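Local coordinates for glycosyl hydrolase family 2, TIM barrel domain protein (Parabacteroides merdae ATCC 43184, PDB 6DXU) that probably hydrolyses beta-glucuronides, as a family 2 glycoside hydrolase (beta-glucuronidase) of a human gut bacterium, at residues G129-V132 with S137-V140; E334-A337 with A342-E345; R349-M354 with P592-S597; M354-G359 with D379-L384; I373-C378 with V385-P390. All blocks are in the same frame, centred on the assembly; numbering follows the deposited sequence.

Contact 1: residues G129-V132 with S137-V140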
# COMPACT_ATOMS: atom_id res chain seq x y z
N GLY D 129 13.07 4.39 13.17
CA GLY D 129 13.69 3.12 12.84
C GLY D 129 12.80 1.97 13.25
O GLY D 129 11.90 2.12 14.08
N SER D 130 13.06 0.83 12.63
CA SER D 130 12.33 -0.39 12.93
C SER D 130 13.24 -1.57 12.65
O SER D 130 14.18 -1.48 11.85
CB SER D 130 11.06 -0.51 12.09
OG SER D 130 11.39 -0.71 10.74
N HIS D 131 12.94 -2.69 13.29
CA HIS D 131 13.76 -3.87 13.16
C HIS D 131 12.89 -5.09 13.43
O HIS D 131 12.04 -5.07 14.31
CB HIS D 131 14.93 -3.84 14.16
CG HIS D 131 15.88 -4.98 13.99
ND1 HIS D 131 16.82 -5.01 12.97
CD2 HIS D 131 16.00 -6.15 14.65
CE1 HIS D 131 17.50 -6.14 13.05
NE2 HIS D 131 17.01 -6.85 14.06
N VAL D 132 13.12 -6.16 12.68
CA VAL D 132 12.46 -7.44 12.92
C VAL D 132 13.55 -8.49 13.10
O VAL D 132 14.30 -8.77 12.16
CB VAL D 132 11.52 -7.85 11.78
CG1 VAL D 132 11.00 -9.27 12.02
CG2 VAL D 132 10.36 -6.85 11.67
N SER D 137 22.19 -7.42 16.34
CA SER D 137 22.37 -6.02 16.70
C SER D 137 22.00 -5.13 15.52
O SER D 137 22.05 -5.54 14.36
CB SER D 137 23.82 -5.79 17.15
OG SER D 137 24.04 -4.44 17.50
N TRP D 138 21.59 -3.89 15.83
CA TRP D 138 21.18 -2.93 14.82
C TRP D 138 21.24 -1.55 15.46
O TRP D 138 21.31 -1.43 16.68
CB TRP D 138 19.76 -3.22 14.29
CG TRP D 138 18.73 -3.43 15.38
CD1 TRP D 138 18.60 -4.53 16.18
CD2 TRP D 138 17.69 -2.52 15.78
NE1 TRP D 138 17.55 -4.36 17.06
CE2 TRP D 138 16.97 -3.13 16.83
CE3 TRP D 138 17.29 -1.25 15.34
CZ2 TRP D 138 15.88 -2.52 17.46
CZ3 TRP D 138 16.21 -0.64 15.96
CH2 TRP D 138 15.52 -1.27 17.01
N ASN D 139 21.24 -0.52 14.62
CA ASN D 139 21.36 0.82 15.18
C ASN D 139 20.56 1.82 14.36
O ASN D 139 20.16 1.54 13.22
CB ASN D 139 22.83 1.27 15.28
CG ASN D 139 23.57 1.14 13.96
OD1 ASN D 139 23.19 1.75 12.97
ND2 ASN D 139 24.62 0.33 13.94
N VAL D 140 20.32 2.99 14.95
CA VAL D 140 19.55 4.07 14.34
C VAL D 140 20.28 5.38 14.62
O VAL D 140 20.50 5.73 15.78
CB VAL D 140 18.12 4.16 14.89
CG1 VAL D 140 17.35 5.26 14.15
CG2 VAL D 140 17.40 2.82 14.78

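Contact 2: residues E334-A337 with A342-E345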
# COMPACT_ATOMS: atom_id res chain seq x y z
N GLU D 334 19.96 -17.40 26.44
CA GLU D 334 19.97 -16.11 27.14
C GLU D 334 18.71 -16.08 27.99
O GLU D 334 17.64 -15.65 27.54
CB GLU D 334 20.02 -14.95 26.16
CG GLU D 334 21.31 -14.86 25.39
CD GLU D 334 21.43 -13.56 24.61
OE1 GLU D 334 22.54 -13.25 24.16
OE2 GLU D 334 20.43 -12.82 24.49
N ASP D 335 18.85 -16.55 29.22
CA ASP D 335 17.72 -16.68 30.14
C ASP D 335 18.29 -16.86 31.54
O ASP D 335 19.30 -17.55 31.70
CB ASP D 335 16.85 -17.88 29.76
CG ASP D 335 15.65 -18.05 30.67
OD1 ASP D 335 14.87 -17.09 30.83
OD2 ASP D 335 15.45 -19.18 31.20
N HIS D 336 17.69 -16.20 32.53
CA HIS D 336 18.20 -16.29 33.89
C HIS D 336 17.10 -16.02 34.91
O HIS D 336 16.09 -15.37 34.63
CB HIS D 336 19.37 -15.31 34.12
CG HIS D 336 20.14 -15.58 35.38
ND1 HIS D 336 21.04 -16.62 35.49
CD2 HIS D 336 20.12 -14.97 36.59
CE1 HIS D 336 21.55 -16.63 36.71
NE2 HIS D 336 21.01 -15.64 37.40
N ALA D 337 17.29 -16.57 36.11
CA ALA D 337 16.32 -16.41 37.18
C ALA D 337 16.04 -14.93 37.44
O ALA D 337 16.97 -14.11 37.52
CB ALA D 337 16.84 -17.09 38.46
N ALA D 342 16.89 -10.71 30.13
CA ALA D 342 17.58 -9.46 30.48
C ALA D 342 18.76 -9.67 31.44
O ALA D 342 18.81 -9.12 32.55
CB ALA D 342 16.56 -8.49 31.06
N MET D 343 19.74 -10.44 30.99
CA MET D 343 20.95 -10.65 31.79
C MET D 343 21.90 -9.46 31.69
O MET D 343 22.03 -8.84 30.63
CB MET D 343 21.68 -11.92 31.35
CG MET D 343 20.85 -13.18 31.56
SD MET D 343 21.73 -14.69 31.12
CE MET D 343 22.97 -14.76 32.43
N THR D 344 22.57 -9.14 32.80
CA THR D 344 23.55 -8.07 32.82
C THR D 344 24.93 -8.61 32.43
O THR D 344 25.17 -9.82 32.40
CB THR D 344 23.64 -7.43 34.20
OG1 THR D 344 24.14 -8.40 35.12
CG2 THR D 344 22.26 -6.90 34.64
N GLU D 345 25.85 -7.70 32.15
CA GLU D 345 27.21 -8.12 31.84
C GLU D 345 27.82 -8.94 32.97
O GLU D 345 28.48 -9.96 32.73
CB GLU D 345 28.10 -6.91 31.53
CG GLU D 345 29.55 -7.34 31.32
CD GLU D 345 30.46 -6.23 30.83
OE1 GLU D 345 30.01 -5.08 30.76
OE2 GLU D 345 31.63 -6.53 30.50

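Contact 3: residues R349-M354 with P592-S597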
# COMPACT_ATOMS: atom_id res chain seq x y z
N ARG D 349 29.39 -12.71 32.64
CA ARG D 349 30.77 -13.06 33.00
C ARG D 349 30.80 -14.22 33.99
O ARG D 349 31.61 -15.15 33.86
CB ARG D 349 31.50 -11.86 33.60
CG ARG D 349 31.63 -10.66 32.68
CD ARG D 349 32.57 -9.58 33.22
NE ARG D 349 33.92 -9.81 32.73
CZ ARG D 349 34.31 -9.52 31.48
NH1 ARG D 349 33.44 -8.97 30.62
NH2 ARG D 349 35.55 -9.77 31.09
N ARG D 350 29.92 -14.18 35.00
CA ARG D 350 29.90 -15.26 35.99
C ARG D 350 29.54 -16.59 35.33
O ARG D 350 30.18 -17.61 35.61
CB ARG D 350 28.90 -14.93 37.10
CG ARG D 350 28.70 -16.06 38.11
CD ARG D 350 27.89 -15.59 39.30
NE ARG D 350 27.69 -16.66 40.28
CZ ARG D 350 26.84 -16.58 41.31
NH1 ARG D 350 26.11 -15.48 41.48
NH2 ARG D 350 26.72 -17.60 42.16
N GLU D 351 28.54 -16.58 34.44
CA GLU D 351 28.12 -17.82 33.78
C GLU D 351 29.24 -18.39 32.92
O GLU D 351 29.49 -19.60 32.93
CB GLU D 351 26.87 -17.58 32.92
CG GLU D 351 26.31 -18.90 32.40
CD GLU D 351 25.03 -18.74 31.62
OE1 GLU D 351 24.21 -17.86 31.97
OE2 GLU D 351 24.84 -19.51 30.65
N MET D 352 29.88 -17.54 32.12
CA MET D 352 30.92 -18.05 31.23
C MET D 352 32.15 -18.50 32.01
O MET D 352 32.80 -19.47 31.64
CB MET D 352 31.29 -17.00 30.18
CG MET D 352 30.11 -16.59 29.25
SD MET D 352 29.30 -17.99 28.46
CE MET D 352 30.67 -18.63 27.48
N ARG D 353 32.46 -17.80 33.10
CA ARG D 353 33.54 -18.26 33.98
C ARG D 353 33.21 -19.63 34.59
O ARG D 353 34.10 -20.49 34.69
CB ARG D 353 33.79 -17.22 35.07
CG ARG D 353 34.73 -17.68 36.19
CD ARG D 353 36.16 -17.35 35.80
NE ARG D 353 36.85 -18.53 35.28
CZ ARG D 353 37.92 -18.48 34.49
NH1 ARG D 353 38.48 -19.61 34.08
NH2 ARG D 353 38.41 -17.32 34.10
N MET D 354 31.96 -19.84 35.01
CA MET D 354 31.54 -21.15 35.52
C MET D 354 31.72 -22.24 34.48
O MET D 354 32.12 -23.37 34.81
CB MET D 354 30.07 -21.11 35.95
CG MET D 354 29.77 -20.55 37.32
SD MET D 354 28.00 -20.80 37.67
CE MET D 354 27.95 -22.56 37.97
N PRO D 592 21.42 -28.41 28.26
CA PRO D 592 22.24 -27.21 28.15
C PRO D 592 23.14 -27.10 29.36
O PRO D 592 23.12 -27.96 30.25
CB PRO D 592 21.21 -26.10 28.19
CG PRO D 592 20.26 -26.61 29.29
CD PRO D 592 20.25 -28.15 29.12
N PHE D 593 23.88 -26.00 29.45
CA PHE D 593 24.65 -25.73 30.66
C PHE D 593 23.73 -25.43 31.84
O PHE D 593 23.95 -25.93 32.95
CB PHE D 593 25.60 -24.57 30.41
CG PHE D 593 26.50 -24.27 31.57
CD1 PHE D 593 27.40 -25.21 32.02
CD2 PHE D 593 26.45 -23.03 32.20
CE1 PHE D 593 28.25 -24.93 33.08
CE2 PHE D 593 27.29 -22.74 33.24
CZ PHE D 593 28.20 -23.69 33.69
N LYS D 594 22.73 -24.57 31.63
CA LYS D 594 21.92 -24.03 32.71
C LYS D 594 20.44 -24.22 32.42
O LYS D 594 20.00 -23.99 31.28
CB LYS D 594 22.24 -22.54 32.93
CG LYS D 594 21.53 -21.91 34.12
CD LYS D 594 21.89 -20.44 34.25
CE LYS D 594 21.07 -19.60 33.25
NZ LYS D 594 21.58 -18.19 33.12
N ASP D 595 19.68 -24.63 33.44
CA ASP D 595 18.22 -24.68 33.33
C ASP D 595 17.69 -23.38 32.73
O ASP D 595 18.17 -22.29 33.07
CB ASP D 595 17.56 -24.87 34.71
CG ASP D 595 17.73 -26.27 35.30
OD1 ASP D 595 18.26 -27.19 34.63
OD2 ASP D 595 17.31 -26.45 36.46
N PHE D 596 16.69 -23.49 31.85
CA PHE D 596 16.10 -22.33 31.20
C PHE D 596 14.61 -22.55 31.01
O PHE D 596 14.13 -23.69 30.96
CB PHE D 596 16.75 -22.04 29.84
CG PHE D 596 16.52 -23.12 28.83
CD1 PHE D 596 15.43 -23.07 27.97
CD2 PHE D 596 17.37 -24.21 28.77
CE1 PHE D 596 15.21 -24.07 27.04
CE2 PHE D 596 17.16 -25.23 27.86
CZ PHE D 596 16.07 -25.15 26.98
N SER D 597 13.89 -21.45 30.87
CA SER D 597 12.44 -21.52 30.76
C SER D 597 11.98 -21.86 29.35
O SER D 597 12.60 -21.45 28.36
CB SER D 597 11.80 -20.20 31.21
OG SER D 597 10.39 -20.23 31.00

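Contact 4: residues M354-G359 with D379-L384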
# COMPACT_ATOMS: atom_id res chain seq x y z
N MET D 354 31.96 -19.84 35.01
CA MET D 354 31.54 -21.15 35.52
C MET D 354 31.72 -22.24 34.48
O MET D 354 32.12 -23.37 34.81
CB MET D 354 30.07 -21.11 35.95
CG MET D 354 29.77 -20.55 37.32
SD MET D 354 28.00 -20.80 37.67
CE MET D 354 27.95 -22.56 37.97
N MET D 355 31.37 -21.95 33.22
CA MET D 355 31.58 -22.93 32.15
C MET D 355 33.05 -23.28 31.99
O MET D 355 33.42 -24.45 31.91
CB MET D 355 31.07 -22.39 30.81
CG MET D 355 29.61 -22.33 30.67
SD MET D 355 29.29 -21.88 28.95
CE MET D 355 27.54 -21.52 29.14
N LYS D 356 33.90 -22.25 31.88
CA LYS D 356 35.33 -22.49 31.70
C LYS D 356 35.90 -23.31 32.86
O LYS D 356 36.64 -24.28 32.65
CB LYS D 356 36.06 -21.15 31.56
CG LYS D 356 37.55 -21.26 31.37
CD LYS D 356 37.89 -21.88 30.04
CE LYS D 356 39.40 -22.11 29.97
NZ LYS D 356 39.84 -22.43 28.61
N ASP D 357 35.51 -22.97 34.09
CA ASP D 357 35.95 -23.72 35.26
C ASP D 357 35.44 -25.15 35.26
O ASP D 357 35.95 -25.99 36.01
CB ASP D 357 35.49 -23.02 36.54
CG ASP D 357 36.25 -21.74 36.82
OD1 ASP D 357 37.28 -21.50 36.14
OD2 ASP D 357 35.81 -20.97 37.69
N MET D 358 34.44 -25.46 34.44
CA MET D 358 33.97 -26.82 34.30
C MET D 358 34.74 -27.61 33.26
O MET D 358 34.54 -28.82 33.14
CB MET D 358 32.47 -26.85 33.95
CG MET D 358 31.76 -28.16 34.27
SD MET D 358 30.00 -28.16 33.81
CE MET D 358 30.07 -28.17 32.01
N GLY D 359 35.62 -26.95 32.51
CA GLY D 359 36.38 -27.59 31.45
C GLY D 359 35.82 -27.44 30.06
O GLY D 359 36.35 -28.06 29.13
N ASP D 379 36.14 -15.56 23.24
CA ASP D 379 37.49 -15.24 22.78
C ASP D 379 38.47 -15.21 23.94
O ASP D 379 39.61 -15.69 23.83
CB ASP D 379 37.52 -13.88 22.09
CG ASP D 379 36.84 -13.86 20.73
OD1 ASP D 379 36.60 -14.93 20.12
OD2 ASP D 379 36.56 -12.74 20.27
N GLU D 380 38.07 -14.59 25.06
CA GLU D 380 38.98 -14.36 26.17
C GLU D 380 39.19 -15.60 27.01
O GLU D 380 40.27 -15.77 27.59
CB GLU D 380 38.45 -13.26 27.08
CG GLU D 380 38.49 -11.89 26.45
CD GLU D 380 37.78 -10.86 27.29
OE1 GLU D 380 37.49 -11.15 28.48
OE2 GLU D 380 37.51 -9.75 26.76
N LEU D 381 38.19 -16.46 27.09
CA LEU D 381 38.29 -17.63 27.95
C LEU D 381 38.75 -18.88 27.21
O LEU D 381 39.12 -19.86 27.86
CB LEU D 381 36.94 -17.92 28.61
CG LEU D 381 36.46 -16.90 29.64
CD1 LEU D 381 35.01 -17.16 29.98
CD2 LEU D 381 37.32 -16.97 30.91
N GLY D 382 38.70 -18.89 25.88
CA GLY D 382 39.11 -20.04 25.10
C GLY D 382 38.01 -21.06 24.88
O GLY D 382 38.18 -22.24 25.20
N ILE D 383 36.88 -20.62 24.33
CA ILE D 383 35.73 -21.49 24.08
C ILE D 383 35.36 -21.34 22.61
O ILE D 383 34.95 -20.25 22.19
CB ILE D 383 34.54 -21.15 24.98
CG1 ILE D 383 34.94 -21.27 26.46
CG2 ILE D 383 33.33 -22.04 24.64
CD1 ILE D 383 33.83 -20.79 27.42
N LEU D 384 35.51 -22.41 21.83
CA LEU D 384 35.11 -22.39 20.43
C LEU D 384 33.58 -22.29 20.32
O LEU D 384 32.85 -22.69 21.23
CB LEU D 384 35.61 -23.64 19.71
CG LEU D 384 37.14 -23.73 19.62
CD1 LEU D 384 37.60 -25.16 19.37
CD2 LEU D 384 37.65 -22.79 18.54

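Contact 5: residues I373-C378 with V385-P390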
# COMPACT_ATOMS: atom_id res chain seq x y z
N ILE D 373 28.82 -9.57 24.23
CA ILE D 373 29.55 -9.82 25.48
C ILE D 373 29.91 -11.29 25.60
O ILE D 373 31.03 -11.65 26.02
CB ILE D 373 28.71 -9.33 26.68
CG1 ILE D 373 28.55 -7.81 26.63
CG2 ILE D 373 29.35 -9.77 28.01
CD1 ILE D 373 27.45 -7.30 27.56
N ILE D 374 28.98 -12.18 25.24
CA ILE D 374 29.23 -13.61 25.27
C ILE D 374 30.36 -13.98 24.31
O ILE D 374 31.28 -14.72 24.65
CB ILE D 374 27.95 -14.40 24.95
CG1 ILE D 374 26.86 -14.13 25.99
CG2 ILE D 374 28.26 -15.91 24.86
CD1 ILE D 374 27.23 -14.58 27.42
N LEU D 375 30.30 -13.45 23.08
CA LEU D 375 31.35 -13.78 22.11
C LEU D 375 32.71 -13.29 22.58
O LEU D 375 33.71 -13.99 22.42
CB LEU D 375 31.01 -13.21 20.74
CG LEU D 375 29.97 -14.24 20.35
CD1 LEU D 375 28.56 -13.70 20.42
CD2 LEU D 375 30.31 -14.99 19.08
N ASP D 376 32.76 -12.07 23.12
CA ASP D 376 34.02 -11.58 23.66
C ASP D 376 34.54 -12.49 24.77
O ASP D 376 35.75 -12.71 24.89
CB ASP D 376 33.86 -10.15 24.17
CG ASP D 376 33.85 -9.09 23.07
OD1 ASP D 376 34.30 -9.35 21.93
OD2 ASP D 376 33.41 -7.97 23.38
N LEU D 377 33.63 -13.00 25.61
CA LEU D 377 34.05 -13.89 26.68
C LEU D 377 34.58 -15.21 26.13
O LEU D 377 35.53 -15.77 26.68
CB LEU D 377 32.91 -14.12 27.66
CG LEU D 377 32.67 -12.95 28.62
CD1 LEU D 377 31.29 -13.04 29.26
CD2 LEU D 377 33.77 -12.96 29.68
N CYS D 378 33.98 -15.71 25.05
CA CYS D 378 34.50 -16.93 24.43
C CYS D 378 35.90 -16.71 23.87
O CYS D 378 36.77 -17.60 23.97
CB CYS D 378 33.56 -17.44 23.35
SG CYS D 378 31.96 -18.07 24.00
N VAL D 385 33.10 -21.77 19.19
CA VAL D 385 31.70 -21.36 19.08
C VAL D 385 31.05 -21.87 17.79
O VAL D 385 31.60 -21.72 16.69
CB VAL D 385 31.57 -19.83 19.16
CG1 VAL D 385 30.18 -19.36 18.70
CG2 VAL D 385 31.84 -19.36 20.57
N TRP D 386 29.85 -22.44 17.95
CA TRP D 386 28.85 -22.63 16.91
C TRP D 386 27.72 -21.66 17.20
O TRP D 386 27.16 -21.66 18.32
CB TRP D 386 28.38 -24.09 16.92
CG TRP D 386 27.11 -24.54 16.19
CD1 TRP D 386 25.98 -23.81 15.91
CD2 TRP D 386 26.85 -25.87 15.72
NE1 TRP D 386 25.04 -24.60 15.28
CE2 TRP D 386 25.55 -25.87 15.15
CE3 TRP D 386 27.58 -27.06 15.72
CZ2 TRP D 386 24.98 -27.01 14.60
CZ3 TRP D 386 27.02 -28.19 15.16
CH2 TRP D 386 25.73 -28.16 14.61
N GLU D 387 27.42 -20.78 16.24
CA GLU D 387 26.37 -19.79 16.40
C GLU D 387 25.43 -19.87 15.20
O GLU D 387 25.90 -19.86 14.05
CB GLU D 387 26.96 -18.38 16.56
CG GLU D 387 25.95 -17.34 17.11
CD GLU D 387 26.58 -15.98 17.33
OE1 GLU D 387 27.49 -15.58 16.56
OE2 GLU D 387 26.17 -15.32 18.30
N GLU D 388 24.12 -19.93 15.46
CA GLU D 388 23.16 -20.22 14.40
C GLU D 388 22.04 -19.19 14.35
O GLU D 388 21.85 -18.41 15.29
CB GLU D 388 22.54 -21.62 14.55
CG GLU D 388 21.60 -21.80 15.74
CD GLU D 388 21.29 -23.29 15.99
OE1 GLU D 388 22.19 -24.13 15.81
OE2 GLU D 388 20.12 -23.62 16.31
N ILE D 389 21.31 -19.16 13.23
CA ILE D 389 20.12 -18.32 13.12
C ILE D 389 18.94 -19.07 13.70
O ILE D 389 18.94 -20.32 13.72
CB ILE D 389 19.81 -17.91 11.66
CG1 ILE D 389 19.64 -19.14 10.77
CG2 ILE D 389 20.89 -16.98 11.14
CD1 ILE D 389 18.92 -18.83 9.42
N PRO D 390 17.88 -18.37 14.17
CA PRO D 390 16.75 -19.06 14.79
C PRO D 390 15.74 -19.63 13.80
O PRO D 390 14.55 -19.52 14.04
CB PRO D 390 16.10 -17.97 15.65
CG PRO D 390 16.44 -16.70 14.95
CD PRO D 390 17.80 -16.91 14.33

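Contact 1: residues G129-V132 with S137-V140
His131 and Trp138 face each other across the seam between two sheets, their CA atoms 7.7 Å apart, while Gly129 and Val140 come closer, at 6.1 Å between CA atoms. The strands run in opposite senses, yet no hydrogen bond joins them: side chains fill the space between the backbones, as between the layers of a beta sandwich. One aromatic stack carries most of this packing. The imidazole of His131 lies flat on the five-membered ring of Trp138, centroids 3.6 Å apart and planes only 4° from parallel, with CD2 of His131 3.4 Å from NE1 of Trp138. The six-membered ring is used as well, because His131 CB sits over its face, 3.4 Å from the centroid, in a CH-pi contact. With its CG placed between backbone N and carbonyl carbon (chi1 50°), Trp138 lays its indole under both parts of the histidine. Asp136, in the short connection between the strands, is hydrogen-bonded through OD1 to NE2 of His131 and so helps fix the ring's rotation. Beside the stack, Val140 CG2 reaches to 4.2 Å from Gly129 CA. Around this seam, strand 126-132 pairs with strand 118-123 and strand 138-141 with strand 107-112, where Phe112 also stacks on Trp138; Arg407 and Gln415 of helix 399-416 bond to the carbonyls of Val132 and Ser137.

Contact 2: residues E334-A337 with A342-E345
Met343 crosses His336 at about a right angle, and the close fit lies at the root of the histidine rather than on its ring. Met343 CG comes 3.6 Å from His336 CB, and the sulfur follows, with SD 3.9 Å from the same CB and 3.8 Å from the carbonyl O of Asp335. The last torsion, chi3 70°, folds the methyl back, which keeps CE 4.0 Å from His336 CB and near ND1 as well. Toward the ring the fit is looser: SD stands 5.4 Å from the imidazole centroid, 56° off the normal, an oblique Met-aromatic approach. Looser still is the partly exposed side beyond Met343, where the chain leaves the contact and Thr344 takes the N-cap position of helix 345-357. An alanine at Met343 is likely to leave a gap beside His336 CB and the Asp335 carbonyl, with the base of the histidine less tightly packed. The polar ends are held by other means. Lys594 bonds both to the carbonyl O of Asp335 and to ND1 of His336, while the carboxylate of Asp335 is taken by Arg617 and Tyr187. The chemistry therefore divides the work: directed bonds from outside the loop position the buried polar atoms, and the thioether of Met343 probably adds mainly van der Waals contact, together with its oblique approach to the ring.

Contact 3: residues R349-M354 with P592-S597
Glu351 and Lys594 mark the closest approach of the backbones, 8.8 Å between CA atoms, where a side of helix 345-357 faces an irregular run of chain entered through a cis peptide bond before Pro592. That gap is bridged by a buried ion pair. Lys594 bends at chi3 (80°) and brings NZ to 2.9 Å from OE1 of Glu351, arriving above the carboxylate, 46° out of its plane. The ammonium also serves the carbonyl O of Asp335 and ND1 of His336, while the other oxygen of Glu351 belongs to a salt bridge with Arg332. Two cationic partners would be expected to keep this carboxylate ionised despite its burial. A glutamine in place of Glu351 would probably leave Lys594 and Arg332 without the negative charge that offsets them. Phe593 supplies the apolar half. Its ring slides past Glu351 in the opposite direction, the ring plane 22° from that of the carboxylate, with CE2 4.1 Å from Glu351 CG and 3.8 Å from Glu351 O. Further out, CZ meets Met354 CB at 3.9 Å. Helix 345-357 follows strand 323-331, Phe593 comes soon after strand 587-589, and strands 323-331 and 587-589 pair in parallel; the arrangement thus belongs to the closure of a TIM barrel, where the beginning and end of the domain meet.

Contact 4: residues M354-G359 with D379-L384
Lys356 reaches across to the end of the neighbouring helix and lays the last part of its chain against the carbonyl of Leu381. Its CG stands anti to the backbone N (chi1 180°), and a turn at chi2, 68°, sends the remaining methylenes toward Leu381. The hydrogen bond from NZ to Leu381 O is 2.8 Å long and meets the oxygen nearly head-on, with a C=O...N angle of 163°. The same oxygen also lies 3.2 Å from CD and 3.1 Å from CE of Lys356, which means that the straight end of the lysine, extended beyond its one bend, runs alongside the carbonyl oxygen before NZ bonds to it. Alongside, CD is 4.3 Å from CB of Leu381, an apolar touch between the base of one side chain and the shaft of the other. These two residues belong to successive helices of the TIM barrel, 345-357 and 372-381, with strand 362-364 between them in the chain. Leu381 lies in the final turn of its helix, and Gly382 leaves helical geometry with positive phi; a positive group at such a C-terminal end would probably be favoured by the helix dipole. The other helix turns off in a Schellman motif at Gly359, whose N bonds back to Lys356 O over 2.9 Å. Beyond its own CB, Leu381 spreads its methyls over Met352 and Arg353 of helix 345-357. Ile383 points its CB the same way, packing on Met352 and on Ile363 of the intervening strand.

Contact 5: residues I373-C378 with V385-P390
Leu375 meets Glu387 and Val385 only with its far end, which makes it a useful side chain to trace. Its CB points neither at the strand nor away from it, and with CG anti to the carbonyl carbon (chi1 -77°) the branch is carried nearer. From CG the two methyls part company: CD1 lies 3.6 Å from OE2 of Glu387, and CD2 lies 3.8 Å from OE1 of that residue and 4.4 Å from CG1 of Val385. Each methyl of the leucine thus meets one carboxylate oxygen, both from the same side of its plane, the glutamate approaching from the opposite direction on an extended chain. The buried carboxylate beside these methyls is probably made tolerable by its other partners: OE1 bonds to His416 and OE2 to the backbone N of Gln370. One turn further along the helix, Cys378 completes the apolar layer, its SG 3.7 Å from CG2 of Val385. Val385 and Glu387 face the helix, whereas Trp386 and Glu388, on the other side of the strand, are joined by a hydrogen bond of 2.9 Å from NE1 to OE1, the acceptor lying 30° out of the indole plane. Helix 372-381 and strand 384-388 run nearly antiparallel, at 160° with axes 10.9 Å apart. This is the helix-on-strand half of a beta-alpha-beta crossover, built from strand 362-364, helix 372-381 and strand 384-388 in the wall of the TIM barrel.

From the N terminus, contact 1 comes first, closing a four-residue connection between two sheets of the sugar-binding region. The centres of contacts 1 and 2 are about 21 Å apart. Contact 2 closes another short loop, the one leading from strand 323-331 into helix 345-357. Contact 3 starts on that helix and reaches more than 230 residues ahead to 592-597, which Asp335 of contact 2 also holds through OD2 and the N of Ser597, 2.8 Å apart. Contacts 4 and 5 both fall within this long span. Their segments alternate along the chain and draw on helix 372-381. Contact 4 joins this helix to helix 345-357, sharing Met354 with contact 3; contact 5 seats it on strand 384-388.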